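Local coordinates for protein transcription factor tau subunit sfc1 (Schizosaccharomyces pombe, PDB 4BJI) that helps TFIIIC recognise the boxA promoter sites of tRNA and similar genes, its DNA-binding domain being the part described here, at residues 24-27 and 31-34; 52-55 and 61-64; 126-131 and 180-185. All coordinates share one frame; numbering follows the deposited sequence. Where two conformers were deposited one is given.

Interaction 1. Residues 24-27 and 31-34; sequences TCRH and GEPS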
# COMPACT_ATOMS: atom_id res chain seq x y z
N THR A 24 -14.76 -11.68 6.85
CA THR A 24 -14.85 -11.38 8.29
C THR A 24 -14.13 -12.42 9.18
O THR A 24 -13.92 -12.17 10.36
CB THR A 24 -16.30 -11.27 8.76
OG1 THR A 24 -17.01 -12.47 8.42
CG2 THR A 24 -16.98 -10.10 8.09
N CYS A 25 -13.69 -13.51 8.57
CA CYS A 25 -12.95 -14.54 9.29
C CYS A 25 -12.04 -15.33 8.34
O CYS A 25 -12.16 -15.24 7.11
CB CYS A 25 -13.91 -15.48 10.03
SG CYS A 25 -14.91 -16.45 8.93
N ARG A 26 -11.13 -16.11 8.92
CA ARG A 26 -10.16 -16.86 8.14
C ARG A 26 -10.77 -18.01 7.32
O ARG A 26 -11.87 -18.49 7.59
CB ARG A 26 -9.04 -17.38 9.05
CG ARG A 26 -9.42 -18.61 9.84
CD ARG A 26 -8.47 -18.83 10.97
NE ARG A 26 -8.53 -20.21 11.46
CZ ARG A 26 -8.12 -20.58 12.66
NH1 ARG A 26 -7.66 -19.68 13.52
NH2 ARG A 26 -8.19 -21.85 13.02
N HIS A 27 -10.02 -18.45 6.33
CA HIS A 27 -10.40 -19.55 5.46
C HIS A 27 -10.70 -20.81 6.30
O HIS A 27 -9.99 -21.13 7.25
CB HIS A 27 -9.29 -19.79 4.45
CG HIS A 27 -9.71 -20.60 3.27
ND1 HIS A 27 -10.10 -21.92 3.39
CD2 HIS A 27 -9.77 -20.30 1.95
CE1 HIS A 27 -10.42 -22.38 2.19
NE2 HIS A 27 -10.22 -21.42 1.30
N GLY A 31 -6.22 -24.64 9.94
CA GLY A 31 -6.27 -25.21 11.28
C GLY A 31 -5.43 -24.38 12.23
O GLY A 31 -5.03 -23.26 11.91
N GLU A 32 -5.14 -24.91 13.42
CA GLU A 32 -4.31 -24.19 14.37
C GLU A 32 -2.86 -24.16 13.91
O GLU A 32 -2.31 -25.17 13.49
CB GLU A 32 -4.44 -24.81 15.76
CG GLU A 32 -5.87 -24.78 16.28
CD GLU A 32 -6.47 -23.38 16.28
OE1 GLU A 32 -5.77 -22.44 16.72
OE2 GLU A 32 -7.63 -23.23 15.84
N PRO A 33 -2.22 -22.99 13.99
CA PRO A 33 -0.84 -22.83 13.53
C PRO A 33 0.14 -23.31 14.57
O PRO A 33 -0.18 -23.40 15.75
CB PRO A 33 -0.72 -21.31 13.36
CG PRO A 33 -1.63 -20.76 14.42
CD PRO A 33 -2.76 -21.75 14.56
N SER A 34 1.34 -23.64 14.09
CA SER A 34 2.45 -23.93 14.95
C SER A 34 2.68 -22.77 15.91
O SER A 34 2.23 -21.62 15.72
CB SER A 34 3.70 -24.15 14.10
OG SER A 34 3.97 -22.98 13.32

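Interaction 2. Residues 52-55 and 61-64; sequences PVWT and NHLD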
# COMPACT_ATOMS: atom_id res chain seq x y z
N PRO A 52 -5.06 -0.60 9.58
CA PRO A 52 -5.82 -1.79 9.18
C PRO A 52 -5.46 -2.38 7.83
O PRO A 52 -5.93 -3.46 7.48
CB PRO A 52 -7.26 -1.29 9.11
CG PRO A 52 -7.11 0.20 8.85
CD PRO A 52 -5.89 0.62 9.61
N VAL A 53 -4.65 -1.67 7.06
CA VAL A 53 -4.31 -2.03 5.68
C VAL A 53 -2.82 -1.87 5.48
O VAL A 53 -2.28 -0.75 5.68
CB VAL A 53 -5.07 -1.08 4.69
CG1 VAL A 53 -4.67 -1.34 3.26
CG2 VAL A 53 -6.60 -1.19 4.85
N TRP A 54 -2.13 -2.92 5.05
CA TRP A 54 -0.68 -2.93 4.93
C TRP A 54 -0.19 -3.67 3.69
O TRP A 54 -0.67 -4.79 3.40
CB TRP A 54 -0.07 -3.74 6.08
CG TRP A 54 -0.08 -3.15 7.46
CD1 TRP A 54 -1.05 -3.31 8.42
CD2 TRP A 54 0.98 -2.42 8.08
NE1 TRP A 54 -0.65 -2.70 9.60
CE2 TRP A 54 0.60 -2.15 9.40
CE3 TRP A 54 2.22 -1.97 7.63
CZ2 TRP A 54 1.41 -1.43 10.29
CZ3 TRP A 54 3.01 -1.25 8.51
CH2 TRP A 54 2.60 -1.00 9.81
N THR A 55 0.84 -3.19 3.03
CA THR A 55 1.58 -4.05 2.12
C THR A 55 2.46 -5.04 2.92
O THR A 55 2.83 -4.78 4.09
CB THR A 55 2.50 -3.30 1.19
OG1 THR A 55 3.43 -2.57 2.01
CG2 THR A 55 1.70 -2.35 0.29
N ASN A 61 9.07 -4.42 7.31
CA ASN A 61 9.95 -3.39 7.87
C ASN A 61 9.59 -2.99 9.29
O ASN A 61 10.33 -2.27 9.96
CB ASN A 61 10.01 -2.19 6.93
CG ASN A 61 10.68 -2.55 5.60
OD1 ASN A 61 11.46 -3.51 5.53
ND2 ASN A 61 10.40 -1.81 4.58
N HIS A 62 8.47 -3.52 9.79
CA HIS A 62 8.08 -3.33 11.18
C HIS A 62 8.19 -4.61 12.00
O HIS A 62 7.74 -4.64 13.15
CB HIS A 62 6.64 -2.87 11.27
CG HIS A 62 6.44 -1.46 10.87
ND1 HIS A 62 6.44 -1.03 9.55
CD2 HIS A 62 6.20 -0.36 11.62
CE1 HIS A 62 6.24 0.28 9.52
NE2 HIS A 62 6.09 0.71 10.76
N LEU A 63 8.68 -5.68 11.39
CA LEU A 63 8.76 -6.99 12.05
C LEU A 63 10.19 -7.49 12.22
O LEU A 63 11.09 -7.18 11.44
CB LEU A 63 7.95 -8.03 11.25
CG LEU A 63 6.42 -7.91 11.26
CD1 LEU A 63 5.80 -8.74 10.14
CD2 LEU A 63 5.87 -8.33 12.59
N ASP A 64 10.39 -8.32 13.23
CA ASP A 64 11.65 -9.03 13.38
C ASP A 64 12.01 -9.66 12.03
O ASP A 64 11.19 -10.33 11.41
CB ASP A 64 11.48 -10.11 14.44
CG ASP A 64 12.79 -10.77 14.82
OD1 ASP A 64 13.50 -11.26 13.92
OD2 ASP A 64 13.11 -10.79 16.03

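Interaction 3. Residues 126-131 and 180-185; sequences HVFDGK and DLMREK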
# COMPACT_ATOMS: atom_id res chain seq x y z
N HIS A 126 9.74 0.84 2.52
CA HIS A 126 8.36 1.07 2.07
C HIS A 126 8.04 2.58 1.95
O HIS A 126 6.98 2.95 1.47
CB HIS A 126 7.42 0.43 3.08
CG HIS A 126 7.58 0.96 4.47
ND1 HIS A 126 8.73 0.75 5.21
CD2 HIS A 126 6.77 1.72 5.24
CE1 HIS A 126 8.61 1.36 6.38
NE2 HIS A 126 7.42 1.94 6.42
N VAL A 127 8.96 3.43 2.39
CA VAL A 127 8.74 4.88 2.40
C VAL A 127 9.12 5.46 1.06
O VAL A 127 10.13 5.08 0.47
CB VAL A 127 9.62 5.50 3.52
CG1 VAL A 127 9.56 7.01 3.51
CG2 VAL A 127 9.21 4.98 4.87
N PHE A 128 8.31 6.42 0.60
CA PHE A 128 8.61 7.17 -0.61
C PHE A 128 9.06 8.56 -0.21
O PHE A 128 8.22 9.38 0.21
CB PHE A 128 7.39 7.27 -1.54
CG PHE A 128 7.74 7.78 -2.93
CD1 PHE A 128 7.95 9.13 -3.17
CD2 PHE A 128 7.87 6.88 -3.98
CE1 PHE A 128 8.31 9.54 -4.41
CE2 PHE A 128 8.21 7.31 -5.23
CZ PHE A 128 8.41 8.65 -5.43
N ASP A 129 10.36 8.82 -0.30
CA ASP A 129 10.92 10.13 0.10
C ASP A 129 11.35 10.99 -1.08
O ASP A 129 11.69 12.17 -0.91
CB ASP A 129 12.03 10.01 1.15
CG ASP A 129 13.28 9.36 0.61
OD1 ASP A 129 13.32 9.00 -0.59
OD2 ASP A 129 14.21 9.16 1.46
N GLY A 130 11.34 10.43 -2.28
CA GLY A 130 11.75 11.17 -3.46
C GLY A 130 13.22 11.32 -3.65
O GLY A 130 13.64 12.01 -4.60
N LYS A 131 14.04 10.72 -2.79
CA LYS A 131 15.47 10.96 -2.87
C LYS A 131 16.35 9.78 -2.58
O LYS A 131 17.54 9.79 -2.97
CB LYS A 131 15.88 12.14 -1.99
CG LYS A 131 15.50 12.04 -0.56
CD LYS A 131 15.97 13.31 0.17
CE LYS A 131 15.67 13.29 1.65
NZ LYS A 131 16.22 14.53 2.29
N ASP A 180 2.00 10.27 -11.71
CA ASP A 180 3.01 10.71 -12.68
C ASP A 180 4.23 11.28 -11.98
O ASP A 180 5.36 11.03 -12.43
CB ASP A 180 2.41 11.70 -13.65
CG ASP A 180 1.46 11.04 -14.67
OD1 ASP A 180 1.30 9.79 -14.70
OD2 ASP A 180 0.87 11.78 -15.45
N LEU A 181 4.03 12.06 -10.94
CA LEU A 181 5.17 12.62 -10.20
C LEU A 181 6.01 11.53 -9.59
O LEU A 181 7.24 11.54 -9.70
CB LEU A 181 4.67 13.50 -9.08
CG LEU A 181 4.11 14.81 -9.58
CD1 LEU A 181 3.38 15.47 -8.44
CD2 LEU A 181 5.25 15.65 -10.12
N MSE A 182 5.37 10.57 -8.92
CA MSE A 182 6.08 9.45 -8.31
C MSE A 182 6.82 8.63 -9.37
O MSE A 182 7.99 8.24 -9.17
CB MSE A 182 5.09 8.57 -7.53
CG MSE A 182 4.50 9.32 -6.32
SE MSE A 182 3.14 8.33 -5.41
CE MSE A 182 4.26 6.99 -4.65
N ARG A 183 6.16 8.34 -10.49
CA ARG A 183 6.77 7.52 -11.53
C ARG A 183 8.03 8.21 -12.07
O ARG A 183 9.08 7.59 -12.22
CB ARG A 183 5.79 7.28 -12.67
CG ARG A 183 6.35 6.34 -13.73
CD ARG A 183 5.38 6.27 -14.88
NE ARG A 183 5.29 7.60 -15.48
CZ ARG A 183 4.19 8.13 -16.00
NH1 ARG A 183 3.04 7.46 -16.02
NH2 ARG A 183 4.24 9.35 -16.52
N GLU A 184 7.92 9.50 -12.34
CA GLU A 184 9.07 10.25 -12.86
C GLU A 184 10.22 10.21 -11.87
O GLU A 184 11.37 9.97 -12.26
CB GLU A 184 8.69 11.70 -13.11
CG GLU A 184 9.81 12.47 -13.81
CD GLU A 184 10.02 12.00 -15.25
OE1 GLU A 184 9.01 11.67 -15.93
OE2 GLU A 184 11.19 11.89 -15.66
N LYS A 185 9.94 10.42 -10.59
CA LYS A 185 11.02 10.38 -9.60
C LYS A 185 11.63 8.98 -9.55
O LYS A 185 12.87 8.82 -9.53
CB LYS A 185 10.54 10.87 -8.24
CG LYS A 185 10.21 12.34 -8.18
CD LYS A 185 10.25 12.89 -6.78
CE LYS A 185 9.93 14.38 -6.75
NZ LYS A 185 10.21 14.94 -5.45
O HOH W 1 13.13 14.54 -5.30

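Interaction 1. Residues 24-27 and 31-34
Arg26 NH2 donates to Glu32 OE2 over 3.2 Å, with an N-H...O angle of 164°, and this hydrogen bond is also the salt bridge of the contact. The oxygen lies nearly in the guanidinium plane, at its edge, whereas the nitrogen stands above the carboxylate plane, 54° out of it. With NH2 to OE2 as the one hydrogen bond between the segments and the planes 50° apart, the ion pair is single-pronged and not a flat, bidentate one. A second oxygen, the backbone Gly31 O, sits over one guanidinium face 3.6 Å from Arg26 NH2; it is hydrogen-bonded to Tyr77 OH. The Arg26 chain runs extended from CG to NE, while a bend at chi2 brings the Glu32 carboxylate round although its CB points away. Replacing the arginine by an alanine removes the guanidinium, which would probably leave the Glu32 carboxylate without its charged mate and uncover part of Tyr77 and Phe94. Two residues on, Ser34 N-caps helix 35-50 through Ile37 N. No helix or strand lies in either segment: this is a short-range salt bridge across the surface loop leading into helix 35-50, in the helix-turn-helix family region of the DNA-binding domain.

Interaction 2. Residues 52-55 and 61-64
Trp54 meets His62 in the one side-chain contact between residues 52-55 and 61-64. Along the first segment, Pro52 pairs through its backbone with Arg93, and Val53 turns its side chain onto Thr90 and Thr92. Next comes Trp54, its CG anti to the carbonyl carbon (chi1 -72°), as is that of His62 (chi1 -74°); the two side chains cross at about a right angle. Trp54 CZ3 lies 3.6 Å from His62 ND1, and Trp54 CH2 stands 3.8 Å above the imidazole plane, over the ring centre. Centroids 4.9 Å apart and planes at 72° define a T-shaped (edge-to-face) stack, with tryptophan giving the edge. Each ring has a nitrogen bonded to a backbone carbonyl, Trp54 NE1 to Leu47 O and His62 ND1 to Ala58 O, which should limit its turning. Thr55 ends the walk as N-cap of helix 56-60, its OG1 bonded to Ala58 N. Since Trp54 CA and His62 CA stay 10.8 Å apart, the rings alone bridge the gap. The stack thus joins strand 53-55, at one edge of the mixed four-stranded sheet, to the loop after helix 56-60, beside helix 35-50, which supplies Leu47 to His62 and Phe48 to Trp54.

Interaction 3. Residues 126-131 and 180-185
With chi1 at -168° the Phe128 ring swings away from its own backbone N and reaches helix 172-189, while the Met182 chain, a selenomethionine here, bends at chi3 and folds its methyl back over that ring. Met182 CE comes 3.7 Å from Phe128 CD2 and lies 4.0 Å from the ring centroid, 25° off the normal, a CH-pi contact over one face, displaced toward the rim. The selenium is farther off, 5.1 Å from the centroid of the Phe128 ring, so the methyl carries most of this Met-aromatic contact. Phe128 CZ also meets the helix backbone, 3.8 Å from Met182 O, and Lys185 CB approaches the ring edge near its plane.

Beyond CG the Lys185 chain is extended and passes alongside Gly130, with Lys185 CD 4.0 Å from Gly130 CA. Gly130 has phi 78°, a backbone conformation well suited to a residue without a side chain. One water joins the segments, giving a hydrogen to Gly130 O at 2.7 Å and accepting one from Lys185 NZ at 3.0 Å; the ammonium group also forms a salt bridge with Asp147 OD2 and a hydrogen bond with Thr149 OG1. Asp129 OD1 accepts from Lys131 N in an Asx turn. The loop between strands 109-111 and 139-141 thereby packs on helix 172-189; Tyr140 meets Phe128 edge-to-face, and Leu181 of helix 172-189 packs on Val200 and Ile203 of helix 197-205.

Overall arrangement
Burial and chemistry change together across the three contacts. Interaction 1 is a surface ion pair, its centre about 24 Å from that of the chain, whereas interaction 2 is partly buried and wholly aromatic, and interaction 3 is buried, apolar at the ring and water-bridged at its margin. Helix 35-50 links the first two: interaction 1 precedes its start, and interaction 2 packs beside its last turns, both in the helix-turn-helix family region of the domain. Interactions 2 and 3 touch directly, since Asn61 ND2 lies 3.1 Å from His126 ND1, probably hydrogen-bonded, and His62 packs on His126. Interactions 1 and 3, with centres about 37 Å apart, lie on opposite sides of the chain's centre.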